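Local atomic coordinates of cupin type-2 domain-containing protein (Neisseria meningitidis, PDB entry 2I45), a protein that is of unknown function but carries a cupin domain, a small beta-barrel fold found in many metal-dependent enzymes and sugar- or effector-binding proteins. Residues B[9-14]-B[20-25]; B[60-63]-B[67-70]. All coordinates share one frame; numbering follows the deposited sequence.

How the interactions relate
Interaction 1 and interaction 2 lie on opposite sides of the centre of the chain, with their own centres about 24 Å apart and their nearest atoms about 15 Å apart, so neither touches the other. Along the sequence they follow in series. In 9-14 with 20-25, the single helix near the N-terminus packs on strand 22-26, an outermost strand of the five-stranded antiparallel sheet. In 60-63 with 67-70, two neighbouring strands of the three-stranded sheet form a hairpin within the cupin domain. The first contact is made mainly by side chains, the second by a backbone ladder with side chains added.

Interaction 1: B[9-14]-B[20-25]; sequences KQHLAA and QPEIIN
His11 reaches from the helix to two side chains of the strand, Glu22 and Ile24. Its ND1 gives a weak hydrogen bond to OE1 of Glu22, 3.4 Å long and bent to 151° at the hydrogen. The oxygen meets the imidazole at its edge, near the ring plane, yet the carboxylate as a whole is turned 39° from that plane. Glu22 gets there by stretching out fully: CG stands anti to the backbone N (chi1 -176°) and the chain stays extended beyond it, crossing the histidine side chain at about a right angle. A glutamate suits this place because its length spans the gap between strand and helix, where the CA atoms of His11 and Glu22 are 8.6 Å apart.

Ile24 and His11 come from opposite directions, and the isoleucine CD1 methyl lies oblique to the ring on its ND1–CE1 side, 3.3 Å from both ND1 and CE1 of His11. The branched residue is buried, and Ile6 touches both it and His11, while Leu33 of strand 29-37 packs against His11 as well. Backbone hydrogen bonds from Glu22 to Leu33 and from Ile24 to Phe31 hold strand 22-26 in place beside that neighbour. An imidazole can thus serve two partners here, one polar and one apolar; the nearby carboxylate would tend to stabilise a protonated ring, although a bond this long suggests only a modest effect.

Interaction 2: B[60-63]-B[67-70]; sequences AVDF and GSMT
A beta hairpin joins 60-63 to 67-70, its strand axes 4.5 Å apart and antiparallel, with 168° between their N-to-C directions. Val61 and Met69 form the hydrogen-bonded pair: Val61 N donates to Met69 O at 2.8 Å, while the return bond from Met69 N to Val61 O is weak. Near the turn, Phe63 N points almost straight at Gly67 O, 2.7 Å away with 170° at the hydrogen. Water 1 donates to this carbonyl and to Phe63 O, bridging the two backbones. The glycine, without a side chain, passes its carbonyl close by the edge of the Phe63 ring.

In the cupin domain, strand 59-63 is the central strand of a three-stranded antiparallel sheet, with 68-71 on one side and 85-89 on the other. On the face of Val61 and Met69, the long, flexible selenomethionine at 69 can lie along the phenyl edge, its CB 3.9 Å from Phe63 CE2. The chain runs extended to SE and then bends, bringing CE near CE2 and CZ; SE makes a Met-aromatic contact, 5.4 Å from the Phe63 ring centroid. Val61 CG1 lies over one ring face, toward the rim, and Glu4 of the second subunit packs on Met69. On the other face, Ser68 OG gives Asp62 OD1 a weak hydrogen bond of 3.2 Å. A carboxylate suits this site facing two arginines: Arg88 salt-bridges OD1 and Arg86 OD2.

Interaction 1: B[9-14]-B[20-25]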
loop_
_atom_site.group_PDB
_atom_site.type_symbol
_atom_site.label_atom_id
_atom_site.label_comp_id
_atom_site.label_asym_id
_atom_site.label_seq_id
_atom_site.Cartn_x
_atom_site.Cartn_y
_atom_site.Cartn_z
ATOM N N LYS B 9 8.636 -0.437 8.236
ATOM C CA LYS B 9 9.182 0.099 9.498
ATOM C C LYS B 9 10.704 0.319 9.446
ATOM O O LYS B 9 11.214 1.430 9.639
ATOM C CB LYS B 9 8.839 -0.771 10.718
ATOM C CG LYS B 9 7.333 -0.916 11.040
ATOM C CD LYS B 9 6.660 0.390 11.499
ATOM C CE LYS B 9 5.738 0.158 12.717
ATOM N NZ LYS B 9 6.352 -0.650 13.903
ATOM N N GLN B 10 11.435 -0.734 9.164
ATOM C CA GLN B 10 12.848 -0.579 9.121
ATOM C C GLN B 10 13.324 0.454 8.043
ATOM O O GLN B 10 14.232 1.238 8.345
ATOM C CB GLN B 10 13.566 -1.938 9.100
ATOM C CG GLN B 10 14.067 -2.348 7.737
ATOM C CD GLN B 10 14.446 -3.821 7.661
ATOM O OE1 GLN B 10 14.978 -4.259 6.626
ATOM N NE2 GLN B 10 14.165 -4.595 8.738
ATOM N N HIS B 11 12.722 0.504 6.844
ATOM C CA HIS B 11 13.104 1.573 5.885
ATOM C C HIS B 11 12.849 3.000 6.433
ATOM O O HIS B 11 13.644 3.953 6.246
ATOM C CB HIS B 11 12.396 1.410 4.540
ATOM C CG HIS B 11 13.092 0.480 3.609
ATOM N ND1 HIS B 11 13.748 0.909 2.487
ATOM C CD2 HIS B 11 13.245 -0.863 3.632
ATOM C CE1 HIS B 11 14.279 -0.125 1.854
ATOM N NE2 HIS B 11 13.994 -1.214 2.531
ATOM N N LEU B 12 11.726 3.152 7.105
ATOM C CA LEU B 12 11.385 4.445 7.600
ATOM C C LEU B 12 12.343 4.831 8.722
ATOM O O LEU B 12 12.962 5.883 8.641
ATOM C CB LEU B 12 9.921 4.479 8.056
ATOM C CG LEU B 12 8.699 4.993 7.293
ATOM C CD1 LEU B 12 8.815 4.952 5.763
ATOM C CD2 LEU B 12 7.515 4.127 7.787
ATOM N N ALA B 13 12.457 3.996 9.756
ATOM C CA ALA B 13 13.417 4.241 10.835
ATOM C C ALA B 13 14.782 4.759 10.344
ATOM O O ALA B 13 15.398 5.557 11.042
ATOM C CB ALA B 13 13.586 3.003 11.723
ATOM N N ALA B 14 15.214 4.370 9.133
ATOM C CA ALA B 14 16.520 4.812 8.568
ATOM C C ALA B 14 16.518 6.267 8.125
ATOM O O ALA B 14 17.576 6.888 7.963
ATOM C CB ALA B 14 16.947 3.923 7.385
ATOM N N GLN B 20 12.178 14.470 2.956
ATOM C CA GLN B 20 13.224 13.811 2.168
ATOM C C GLN B 20 12.919 12.367 1.804
ATOM O O GLN B 20 13.354 11.432 2.448
ATOM C CB GLN B 20 14.593 14.070 2.759
ATOM C CG GLN B 20 15.033 15.418 2.303
ATOM C CD GLN B 20 16.002 16.100 3.243
ATOM O OE1 GLN B 20 16.007 17.340 3.364
ATOM N NE2 GLN B 20 16.852 15.309 3.896
ATOM N N PRO B 21 12.152 12.198 0.716
ATOM C CA PRO B 21 11.673 10.886 0.330
ATOM C C PRO B 21 12.847 10.011 0.015
ATOM O O PRO B 21 13.778 10.475 -0.631
ATOM C CB PRO B 21 10.892 11.173 -0.967
ATOM C CG PRO B 21 11.501 12.440 -1.502
ATOM C CD PRO B 21 11.740 13.235 -0.259
ATOM N N GLU B 22 12.828 8.786 0.515
ATOM C CA GLU B 22 13.609 7.720 -0.060
ATOM C C GLU B 22 12.683 7.060 -1.089
ATOM O O GLU B 22 11.480 6.926 -0.853
ATOM C CB GLU B 22 14.041 6.723 1.015
ATOM C CG GLU B 22 14.974 5.592 0.506
ATOM C CD GLU B 22 15.332 4.469 1.524
ATOM O OE1 GLU B 22 14.585 4.153 2.527
ATOM O OE2 GLU B 22 16.417 3.891 1.262
ATOM N N ILE B 23 13.228 6.676 -2.230
ATOM C CA ILE B 23 12.460 6.077 -3.318
ATOM C C ILE B 23 12.948 4.668 -3.631
ATOM O O ILE B 23 14.137 4.499 -3.907
ATOM C CB ILE B 23 12.714 6.837 -4.622
ATOM C CG1 ILE B 23 12.087 8.231 -4.553
ATOM C CG2 ILE B 23 12.246 6.021 -5.806
ATOM C CD1 ILE B 23 12.804 9.298 -5.471
ATOM N N ILE B 24 12.037 3.683 -3.642
ATOM C CA ILE B 24 12.375 2.300 -4.024
ATOM C C ILE B 24 11.631 1.847 -5.309
ATOM O O ILE B 24 10.415 2.145 -5.472
ATOM C CB ILE B 24 12.062 1.336 -2.859
ATOM C CG1 ILE B 24 12.563 1.916 -1.521
ATOM C CG2 ILE B 24 12.660 -0.017 -3.086
ATOM C CD1 ILE B 24 12.164 1.120 -0.353
ATOM N N ASN B 25 12.344 1.141 -6.203
ATOM C CA ASN B 25 11.722 0.451 -7.340
ATOM C C ASN B 25 11.501 -1.083 -7.248
ATOM O O ASN B 25 12.373 -1.828 -6.816
ATOM C CB ASN B 25 12.531 0.729 -8.608
ATOM C CG ASN B 25 12.508 2.177 -9.003
ATOM O OD1 ASN B 25 13.572 2.804 -9.205
ATOM N ND2 ASN B 25 11.287 2.743 -9.111
#

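Interaction 2: B[60-63]-B[67-70]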
loop_
_atom_site.group_PDB
_atom_site.type_symbol
_atom_site.label_atom_id
_atom_site.label_comp_id
_atom_site.label_asym_id
_atom_site.label_seq_id
_atom_site.Cartn_x
_atom_site.Cartn_y
_atom_site.Cartn_z
ATOM N N ALA B 60 -3.184 15.046 6.771
ATOM C CA ALA B 60 -4.332 15.448 5.933
ATOM C C ALA B 60 -3.892 15.885 4.539
ATOM O O ALA B 60 -2.704 16.104 4.300
ATOM C CB ALA B 60 -5.143 16.564 6.586
ATOM N N VAL B 61 -4.853 16.041 3.640
ATOM C CA VAL B 61 -4.553 16.594 2.341
ATOM C C VAL B 61 -5.670 17.537 2.008
ATOM O O VAL B 61 -6.837 17.123 1.953
ATOM C CB VAL B 61 -4.465 15.528 1.257
ATOM C CG1 VAL B 61 -4.083 16.203 -0.101
ATOM C CG2 VAL B 61 -3.447 14.487 1.622
ATOM N N ASP B 62 -5.331 18.815 1.864
ATOM C CA ASP B 62 -6.231 19.810 1.261
ATOM C C ASP B 62 -6.246 19.699 -0.268
ATOM O O ASP B 62 -5.187 19.526 -0.882
ATOM C CB ASP B 62 -5.740 21.182 1.649
ATOM C CG ASP B 62 -5.759 21.385 3.146
ATOM O OD1 ASP B 62 -6.649 20.782 3.800
ATOM O OD2 ASP B 62 -4.903 22.160 3.672
ATOM N N PHE B 63 -7.434 19.798 -0.863
ATOM C CA PHE B 63 -7.555 19.990 -2.321
ATOM C C PHE B 63 -8.016 21.387 -2.843
ATOM O O PHE B 63 -8.640 22.178 -2.108
ATOM C CB PHE B 63 -8.483 18.960 -2.900
ATOM C CG PHE B 63 -8.060 17.560 -2.627
ATOM C CD1 PHE B 63 -7.269 16.880 -3.524
ATOM C CD2 PHE B 63 -8.476 16.906 -1.469
ATOM C CE1 PHE B 63 -6.893 15.520 -3.281
ATOM C CE2 PHE B 63 -8.083 15.575 -1.203
ATOM C CZ PHE B 63 -7.290 14.890 -2.118
ATOM N N GLY B 67 -12.311 20.717 -0.699
ATOM C CA GLY B 67 -12.240 19.507 0.090
ATOM C C GLY B 67 -10.896 19.321 0.817
ATOM O O GLY B 67 -9.795 19.789 0.393
ATOM N N SER B 68 -10.995 18.647 1.947
ATOM C CA SER B 68 -9.847 18.319 2.707
ATOM C C SER B 68 -10.118 16.909 3.201
ATOM O O SER B 68 -11.275 16.515 3.334
ATOM C CB SER B 68 -9.735 19.292 3.847
ATOM O OG SER B 68 -8.914 18.741 4.846
HETATM N N MSE B 69 -9.049 16.162 3.459
HETATM C CA MSE B 69 -9.108 14.709 3.656
HETATM C C MSE B 69 -8.138 14.268 4.739
HETATM O O MSE B 69 -6.933 14.445 4.599
HETATM C CB MSE B 69 -8.697 14.035 2.364
HETATM C CG MSE B 69 -8.770 12.547 2.367
HETATM SE SE MSE B 69 -8.018 11.805 0.681
HETATM C CE MSE B 69 -9.522 11.819 -0.594
ATOM N N THR B 70 -8.664 13.688 5.804
ATOM C CA THR B 70 -7.853 13.106 6.853
ATOM C C THR B 70 -7.414 11.658 6.498
ATOM O O THR B 70 -8.225 10.830 6.111
ATOM C CB THR B 70 -8.646 13.124 8.181
ATOM O OG1 THR B 70 -9.132 14.455 8.408
ATOM C CG2 THR B 70 -7.778 12.699 9.352
HETATM O O HOH W 1 -8.945 22.190 0.491
#